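Local coordinates for microcin B17-processing protein McbD (Escherichia coli str. K-12 substr. MG1655, PDB 6GRH) that is needed to process the inactive microcin B17 precursor peptide into the active antibiotic, and belongs to the YcaO cyclodehydratase family, at residues Ala85-Ser97 with Pro360-Ile374. The protein carries 1 engineered substitution. Numbering follows the deposited sequence.
Sequences AKAFTEAFFQISS and PDFFLHMNNSGAINI
Pro360 is the bump that fills the hollow between Ala87, Phe88 and Ala91 on helix 82-95. Its CG stands 3.8 Å from the centroid of the Phe88 ring and only 6° off the ring normal, a CH-pi contact over the face. Phe88, its own CG anti to the Phe88 carbonyl carbon (chi1 -84°), turns that face to the proline, while Pro360 CB packs 3.8 Å from Ala91 CB. Ala91 is shared: its CB also meets Leu364 CD1 at 3.8 Å; the same methyl meets Ile95 CD1, the two side chains crossing at about a right angle. Ile95 is the bump on the helix side: CG1 and CD1 lie along the Ile372-Asn373 backbone, and CG2 sits 3.7 Å from Ala371 CB. Asn373 braces the loop from within, OD1 accepting Leu364 N (2.9 Å) on a lone pair in the carbonyl plane and ND2 donating to Phe362 O. The Gln94 side chain crosses that of Asn373 obliquely, its NE2 bonded to Glu90 O and, just past residues 360-374, Asn375 O. No hydrogen bond links the two segments themselves, and Asn373 N is buried against Ile95 CG1 without a polar partner, a probable cost borne by the apolar fit (556 Å² summed over both sides).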
ATOM      1  N   ALA E  85     -53.319  33.222  18.366  1.00 45.76           N
ATOM      2  CA  ALA E  85     -52.791  34.308  19.188  1.00 46.34           C
ATOM      3  C   ALA E  85     -53.357  34.257  20.627  1.00 46.90           C
ATOM      4  O   ALA E  85     -52.627  34.500  21.587  1.00 46.87           O
ATOM      5  CB  ALA E  85     -53.075  35.655  18.531  1.00 47.12           C
ATOM      6  N   LYS E  86     -54.637  33.902  20.766  1.00 47.87           N
ATOM      7  CA  LYS E  86     -55.279  33.773  22.086  1.00 48.84           C
ATOM      8  C   LYS E  86     -54.668  32.630  22.920  1.00 47.95           C
ATOM      9  O   LYS E  86     -54.411  32.798  24.119  1.00 48.53           O
ATOM     10  CB  LYS E  86     -56.797  33.577  21.934  1.00 49.90           C
ATOM     11  CG  LYS E  86     -57.596  33.641  23.231  1.00 51.38           C
ATOM     12  N   ALA E  87     -54.441  31.477  22.292  1.00 46.04           N
ATOM     13  CA  ALA E  87     -53.799  30.352  22.966  1.00 45.10           C
ATOM     14  C   ALA E  87     -52.355  30.663  23.415  1.00 44.10           C
ATOM     15  O   ALA E  87     -51.937  30.240  24.494  1.00 43.63           O
ATOM     16  CB  ALA E  87     -53.806  29.125  22.063  1.00 44.58           C
ATOM     17  N   PHE E  88     -51.595  31.377  22.588  1.00 43.45           N
ATOM     18  CA  PHE E  88     -50.255  31.817  23.000  1.00 43.12           C
ATOM     19  C   PHE E  88     -50.341  32.753  24.194  1.00 44.46           C
ATOM     20  O   PHE E  88     -49.598  32.572  25.168  1.00 44.25           O
ATOM     21  CB  PHE E  88     -49.460  32.461  21.853  1.00 42.31           C
ATOM     22  CG  PHE E  88     -48.754  31.461  20.972  1.00 41.13           C
ATOM     23  CD1 PHE E  88     -47.557  30.878  21.385  1.00 40.45           C
ATOM     24  CD2 PHE E  88     -49.283  31.095  19.741  1.00 40.88           C
ATOM     25  CE1 PHE E  88     -46.896  29.936  20.585  1.00 39.39           C
ATOM     26  CE2 PHE E  88     -48.622  30.160  18.929  1.00 40.31           C
ATOM     27  CZ  PHE E  88     -47.428  29.589  19.353  1.00 39.15           C
ATOM     28  N   THR E  89     -51.258  33.725  24.124  1.00 45.50           N
ATOM     29  CA  THR E  89     -51.479  34.674  25.224  1.00 47.02           C
ATOM     30  C   THR E  89     -51.757  33.948  26.533  1.00 47.60           C
ATOM     31  O   THR E  89     -51.201  34.302  27.553  1.00 48.28           O
ATOM     32  CB  THR E  89     -52.656  35.628  24.940  1.00 48.20           C
ATOM     33  OG1 THR E  89     -52.454  36.274  23.674  1.00 47.95           O
ATOM     34  CG2 THR E  89     -52.779  36.678  26.032  1.00 49.85           C
ATOM     35  N   GLU E  90     -52.615  32.927  26.487  1.00 47.73           N
ATOM     36  CA  GLU E  90     -52.940  32.136  27.679  1.00 48.55           C
ATOM     37  C   GLU E  90     -51.753  31.282  28.152  1.00 47.06           C
ATOM     38  O   GLU E  90     -51.597  31.075  29.356  1.00 47.48           O
ATOM     39  CB  GLU E  90     -54.203  31.283  27.451  1.00 49.77           C
ATOM     40  CG  GLU E  90     -55.499  32.104  27.275  1.00 52.00           C
ATOM     41  CD  GLU E  90     -55.674  33.209  28.308  1.00 54.13           C
ATOM     42  OE1 GLU E  90     -55.912  32.890  29.489  1.00 56.01           O
ATOM     43  OE2 GLU E  90     -55.575  34.414  27.964  1.00 55.69           O
ATOM     44  N   ALA E  91     -50.908  30.819  27.225  1.00 44.68           N
ATOM     45  CA  ALA E  91     -49.652  30.165  27.605  1.00 43.47           C
ATOM     46  C   ALA E  91     -48.702  31.152  28.289  1.00 43.18           C
ATOM     47  O   ALA E  91     -48.256  30.903  29.404  1.00 42.91           O
ATOM     48  CB  ALA E  91     -48.971  29.517  26.399  1.00 41.85           C
ATOM     49  N   PHE E  92     -48.423  32.271  27.624  1.00 43.43           N
ATOM     50  CA  PHE E  92     -47.506  33.289  28.164  1.00 44.52           C
ATOM     51  C   PHE E  92     -47.995  33.888  29.489  1.00 45.70           C
ATOM     52  O   PHE E  92     -47.191  34.147  30.382  1.00 45.65           O
ATOM     53  CB  PHE E  92     -47.274  34.438  27.167  1.00 45.34           C
ATOM     54  CG  PHE E  92     -46.396  34.090  25.989  1.00 44.55           C
ATOM     55  CD1 PHE E  92     -45.190  33.428  26.152  1.00 44.45           C
ATOM     56  CD2 PHE E  92     -46.766  34.478  24.705  1.00 44.84           C
ATOM     57  CE1 PHE E  92     -44.388  33.123  25.051  1.00 43.34           C
ATOM     58  CE2 PHE E  92     -45.971  34.186  23.609  1.00 43.61           C
ATOM     59  CZ  PHE E  92     -44.778  33.509  23.785  1.00 43.08           C
ATOM     60  N   PHE E  93     -49.305  34.081  29.629  1.00 46.80           N
ATOM     61  CA  PHE E  93     -49.873  34.583  30.890  1.00 48.31           C
ATOM     62  C   PHE E  93     -49.540  33.702  32.106  1.00 48.82           C
ATOM     63  O   PHE E  93     -49.386  34.220  33.202  1.00 49.37           O
ATOM     64  CB  PHE E  93     -51.375  34.771  30.767  1.00 49.44           C
ATOM     65  CG  PHE E  93     -51.988  35.543  31.903  1.00 51.14           C
ATOM     66  CD1 PHE E  93     -51.810  36.920  31.995  1.00 52.06           C
ATOM     67  CD2 PHE E  93     -52.763  34.898  32.873  1.00 51.91           C
ATOM     68  CE1 PHE E  93     -52.375  37.638  33.038  1.00 53.70           C
ATOM     69  CE2 PHE E  93     -53.331  35.614  33.919  1.00 53.61           C
ATOM     70  CZ  PHE E  93     -53.138  36.986  33.999  1.00 54.64           C
ATOM     71  N   GLN E  94     -49.374  32.392  31.913  1.00 48.30           N
ATOM     72  CA  GLN E  94     -48.960  31.498  33.023  1.00 49.25           C
ATOM     73  C   GLN E  94     -47.447  31.449  33.255  1.00 49.32           C
ATOM     74  O   GLN E  94     -46.979  31.070  34.321  1.00 50.38           O
ATOM     75  CB  GLN E  94     -49.395  30.074  32.740  1.00 48.10           C
ATOM     76  CG  GLN E  94     -50.873  29.893  32.529  1.00 48.99           C
ATOM     77  CD  GLN E  94     -51.178  28.471  32.130  1.00 48.37           C
ATOM     78  OE1 GLN E  94     -50.850  27.522  32.859  1.00 48.20           O
ATOM     79  NE2 GLN E  94     -51.768  28.307  30.956  1.00 47.88           N
ATOM     80  N   ILE E  95     -46.687  31.784  32.231  1.00 49.36           N
ATOM     81  CA  ILE E  95     -45.242  31.582  32.241  1.00 49.16           C
ATOM     82  C   ILE E  95     -44.524  32.717  32.986  1.00 51.55           C
ATOM     83  O   ILE E  95     -43.656  32.447  33.815  1.00 51.70           O
ATOM     84  CB  ILE E  95     -44.749  31.327  30.801  1.00 47.71           C
ATOM     85  CG1 ILE E  95     -45.331  29.974  30.330  1.00 46.80           C
ATOM     86  CG2 ILE E  95     -43.225  31.296  30.721  1.00 46.77           C
ATOM     87  CD1 ILE E  95     -45.125  29.653  28.869  1.00 46.16           C
ATOM     88  N   SER E  96     -44.890  33.967  32.710  1.00 53.91           N
ATOM     89  CA  SER E  96     -44.391  35.119  33.487  1.00 56.25           C
ATOM     90  C   SER E  96     -45.495  35.658  34.398  1.00 58.89           C
ATOM     91  O   SER E  96     -46.635  35.211  34.337  1.00 59.46           O
ATOM     92  CB  SER E  96     -43.906  36.224  32.545  1.00 56.28           C
ATOM     93  OG  SER E  96     -44.995  36.924  31.951  1.00 56.60           O
ATOM     94  N   SER E  97     -45.158  36.643  35.225  1.00 61.46           N
ATOM     95  CA  SER E  97     -46.164  37.367  36.007  1.00 63.15           C
ATOM     96  C   SER E  97     -46.772  38.558  35.234  1.00 63.50           C
ATOM     97  O   SER E  97     -47.546  39.320  35.805  1.00 64.83           O
ATOM     98  CB  SER E  97     -45.567  37.845  37.340  1.00 65.07           C
ATOM     99  OG  SER E  97     -44.642  38.915  37.172  1.00 65.75           O
ATOM    100  N   PRO E 360     -49.032  25.896  22.009  1.00 37.25           N
ATOM    101  CA  PRO E 360     -49.381  26.473  23.334  1.00 38.32           C
ATOM    102  C   PRO E 360     -50.535  25.774  24.053  1.00 39.50           C
ATOM    103  O   PRO E 360     -50.810  26.114  25.201  1.00 40.33           O
ATOM    104  CB  PRO E 360     -49.757  27.918  22.995  1.00 38.87           C
ATOM    105  CG  PRO E 360     -50.312  27.824  21.604  1.00 38.80           C
ATOM    106  CD  PRO E 360     -49.477  26.771  20.906  1.00 37.53           C
ATOM    107  N   ASP E 361     -51.219  24.838  23.384  1.00 39.79           N
ATOM    108  CA  ASP E 361     -52.216  23.975  24.024  1.00 40.77           C
ATOM    109  C   ASP E 361     -51.671  22.676  24.631  1.00 39.58           C
ATOM    110  O   ASP E 361     -52.424  21.907  25.250  1.00 39.31           O
ATOM    111  CB  ASP E 361     -53.332  23.676  23.023  1.00 42.37           C
ATOM    112  CG  ASP E 361     -54.229  24.885  22.789  1.00 44.61           C
ATOM    113  OD1 ASP E 361     -54.444  25.666  23.745  1.00 46.16           O
ATOM    114  OD2 ASP E 361     -54.713  25.063  21.647  1.00 45.99           O
ATOM    115  N   PHE E 362     -50.372  22.448  24.469  1.00 37.40           N
ATOM    116  CA  PHE E 362     -49.667  21.356  25.106  1.00 36.75           C
ATOM    117  C   PHE E 362     -48.537  22.005  25.913  1.00 36.69           C
ATOM    118  O   PHE E 362     -48.390  23.247  25.909  1.00 37.13           O
ATOM    119  CB  PHE E 362     -49.081  20.425  24.033  1.00 35.91           C
ATOM    120  CG  PHE E 362     -50.105  19.594  23.281  1.00 36.17           C
ATOM    121  CD1 PHE E 362     -50.874  20.153  22.269  1.00 36.38           C
ATOM    122  CD2 PHE E 362     -50.255  18.246  23.550  1.00 36.45           C
ATOM    123  CE1 PHE E 362     -51.795  19.396  21.567  1.00 36.79           C
ATOM    124  CE2 PHE E 362     -51.188  17.477  22.850  1.00 36.55           C
ATOM    125  CZ  PHE E 362     -51.947  18.053  21.849  1.00 36.51           C
ATOM    126  N   PHE E 363     -47.733  21.196  26.594  1.00 35.83           N
ATOM    127  CA  PHE E 363     -46.540  21.745  27.261  1.00 35.72           C
ATOM    128  C   PHE E 363     -45.562  22.371  26.258  1.00 34.65           C
ATOM    129  O   PHE E 363     -45.209  21.755  25.263  1.00 33.70           O
ATOM    130  CB  PHE E 363     -45.857  20.690  28.113  1.00 35.49           C
ATOM    131  CG  PHE E 363     -46.693  20.248  29.267  1.00 37.21           C
ATOM    132  CD1 PHE E 363     -46.773  21.037  30.413  1.00 38.05           C
ATOM    133  CD2 PHE E 363     -47.422  19.076  29.205  1.00 37.44           C
ATOM    134  CE1 PHE E 363     -47.544  20.648  31.478  1.00 39.86           C
ATOM    135  CE2 PHE E 363     -48.189  18.671  30.269  1.00 38.47           C
ATOM    136  CZ  PHE E 363     -48.272  19.457  31.407  1.00 40.07           C
ATOM    137  N   LEU E 364     -45.167  23.619  26.504  1.00 34.79           N
ATOM    138  CA  LEU E 364     -44.220  24.312  25.606  1.00 33.96           C
ATOM    139  C   LEU E 364     -42.781  23.831  25.780  1.00 33.31           C
ATOM    140  O   LEU E 364     -41.972  23.964  24.870  1.00 32.93           O
ATOM    141  CB  LEU E 364     -44.310  25.843  25.774  1.00 34.39           C
ATOM    142  CG  LEU E 364     -45.484  26.484  25.027  1.00 34.74           C
ATOM    143  CD1 LEU E 364     -45.656  27.937  25.419  1.00 35.81           C
ATOM    144  CD2 LEU E 364     -45.342  26.384  23.519  1.00 33.78           C
ATOM    145  N   HIS E 365     -42.460  23.294  26.942  1.00 33.83           N
ATOM    146  CA  HIS E 365     -41.155  22.706  27.179  1.00 34.55           C
ATOM    147  C   HIS E 365     -41.284  21.692  28.316  1.00 35.93           C
ATOM    148  O   HIS E 365     -42.368  21.539  28.859  1.00 36.83           O
ATOM    149  CB  HIS E 365     -40.141  23.813  27.498  1.00 34.84           C
ATOM    150  CG  HIS E 365     -40.475  24.609  28.715  1.00 36.09           C
ATOM    151  ND1 HIS E 365     -40.293  24.126  29.990  1.00 36.56           N
ATOM    152  CD2 HIS E 365     -40.928  25.876  28.851  1.00 37.07           C
ATOM    153  CE1 HIS E 365     -40.650  25.050  30.862  1.00 38.11           C
ATOM    154  NE2 HIS E 365     -41.026  26.129  30.197  1.00 38.52           N
ATOM    155  N   MET E 366     -40.202  21.024  28.696  1.00 36.85           N
ATOM    156  CA  MET E 366     -40.304  19.886  29.618  1.00 38.92           C
ATOM    157  C   MET E 366     -39.807  20.112  31.043  1.00 39.51           C
ATOM    158  O   MET E 366     -39.717  19.155  31.825  1.00 40.25           O
ATOM    159  CB  MET E 366     -39.627  18.648  29.003  1.00 41.06           C
ATOM    160  CG  MET E 366     -38.116  18.601  29.061  1.00 42.71           C
ATOM    161  SD  MET E 366     -37.505  17.016  28.441  1.00 46.61           S
ATOM    162  CE  MET E 366     -37.909  15.897  29.772  1.00 47.07           C
ATOM    163  N   ASN E 367     -39.487  21.354  31.388  1.00 39.18           N
ATOM    164  CA  ASN E 367     -39.030  21.689  32.734  1.00 40.17           C
ATOM    165  C   ASN E 367     -40.168  22.254  33.603  1.00 41.83           C
ATOM    166  O   ASN E 367     -40.382  23.459  33.638  1.00 41.48           O
ATOM    167  CB  ASN E 367     -37.880  22.695  32.641  1.00 39.35           C
ATOM    168  CG  ASN E 367     -37.308  23.059  33.994  1.00 40.24           C
ATOM    169  OD1 ASN E 367     -37.624  22.434  35.008  1.00 40.41           O
ATOM    170  ND2 ASN E 367     -36.447  24.076  34.012  1.00 40.41           N
ATOM    171  N   ASN E 368     -40.885  21.405  34.328  1.00 44.09           N
ATOM    172  CA  ASN E 368     -41.959  21.950  35.173  1.00 47.22           C
ATOM    173  C   ASN E 368     -41.449  22.507  36.537  1.00 47.93           C
ATOM    174  O   ASN E 368     -42.250  22.952  37.330  1.00 49.35           O
ATOM    175  CB  ASN E 368     -43.201  21.028  35.269  1.00 49.30           C
ATOM    176  CG  ASN E 368     -42.847  19.592  35.446  1.00 50.31           C
ATOM    177  OD1 ASN E 368     -43.189  18.728  34.620  1.00 49.50           O
ATOM    178  ND2 ASN E 368     -42.093  19.324  36.501  1.00 52.34           N
ATOM    179  N   SER E 369     -40.129  22.499  36.780  1.00 47.55           N
ATOM    180  CA  SER E 369     -39.525  23.312  37.856  1.00 49.30           C
ATOM    181  C   SER E 369     -39.284  24.774  37.432  1.00 49.29           C
ATOM    182  O   SER E 369     -38.940  25.599  38.258  1.00 50.24           O
ATOM    183  CB  SER E 369     -38.203  22.706  38.346  1.00 48.87           C
ATOM    184  OG  SER E 369     -37.109  23.105  37.533  1.00 48.17           O
ATOM    185  N   GLY E 370     -39.421  25.075  36.143  1.00 48.01           N
ATOM    186  CA  GLY E 370     -39.233  26.433  35.639  1.00 47.46           C
ATOM    187  C   GLY E 370     -40.569  27.061  35.344  1.00 47.08           C
ATOM    188  O   GLY E 370     -41.562  26.690  35.923  1.00 47.40           O
ATOM    189  N   ALA E 371     -40.573  28.009  34.420  1.00 46.13           N
ATOM    190  CA  ALA E 371     -41.756  28.780  34.069  1.00 45.59           C
ATOM    191  C   ALA E 371     -42.463  28.094  32.878  1.00 43.66           C
ATOM    192  O   ALA E 371     -42.016  28.170  31.727  1.00 41.54           O
ATOM    193  CB  ALA E 371     -41.344  30.202  33.732  1.00 45.82           C
ATOM    194  N   ILE E 372     -43.569  27.419  33.172  1.00 43.39           N
ATOM    195  CA  ILE E 372     -44.212  26.512  32.218  1.00 42.16           C
ATOM    196  C   ILE E 372     -45.727  26.741  32.168  1.00 42.32           C
ATOM    197  O   ILE E 372     -46.326  27.221  33.147  1.00 43.03           O
ATOM    198  CB  ILE E 372     -43.894  25.047  32.597  1.00 42.30           C
ATOM    199  CG1 ILE E 372     -44.173  24.099  31.412  1.00 41.68           C
ATOM    200  CG2 ILE E 372     -44.658  24.626  33.856  1.00 43.60           C
ATOM    201  CD1 ILE E 372     -43.594  22.711  31.586  1.00 41.20           C
ATOM    202  N   ASN E 373     -46.326  26.428  31.021  1.00 40.95           N
ATOM    203  CA  ASN E 373     -47.778  26.513  30.864  1.00 41.68           C
ATOM    204  C   ASN E 373     -48.447  25.235  31.405  1.00 41.98           C
ATOM    205  O   ASN E 373     -48.929  24.390  30.661  1.00 41.28           O
ATOM    206  CB  ASN E 373     -48.189  26.863  29.420  1.00 40.84           C
ATOM    207  CG  ASN E 373     -47.765  25.829  28.395  1.00 39.56           C
ATOM    208  OD1 ASN E 373     -46.617  25.357  28.390  1.00 38.70           O
ATOM    209  ND2 ASN E 373     -48.686  25.500  27.484  1.00 39.01           N
ATOM    210  N   ILE E 374     -48.481  25.137  32.729  1.00 43.02           N
ATOM    211  CA  ILE E 374     -48.993  23.966  33.436  1.00 43.51           C
ATOM    212  C   ILE E 374     -50.468  23.639  33.105  1.00 44.39           C
ATOM    213  O   ILE E 374     -50.855  22.460  33.068  1.00 44.20           O
ATOM    214  CB  ILE E 374     -48.791  24.125  34.971  1.00 44.59           C
ATOM    215  CG1 ILE E 374     -48.923  22.778  35.699  1.00 44.81           C
ATOM    216  CG2 ILE E 374     -49.738  25.170  35.559  1.00 46.03           C
ATOM    217  CD1 ILE E 374     -47.855  21.769  35.335  1.00 43.70           C
TER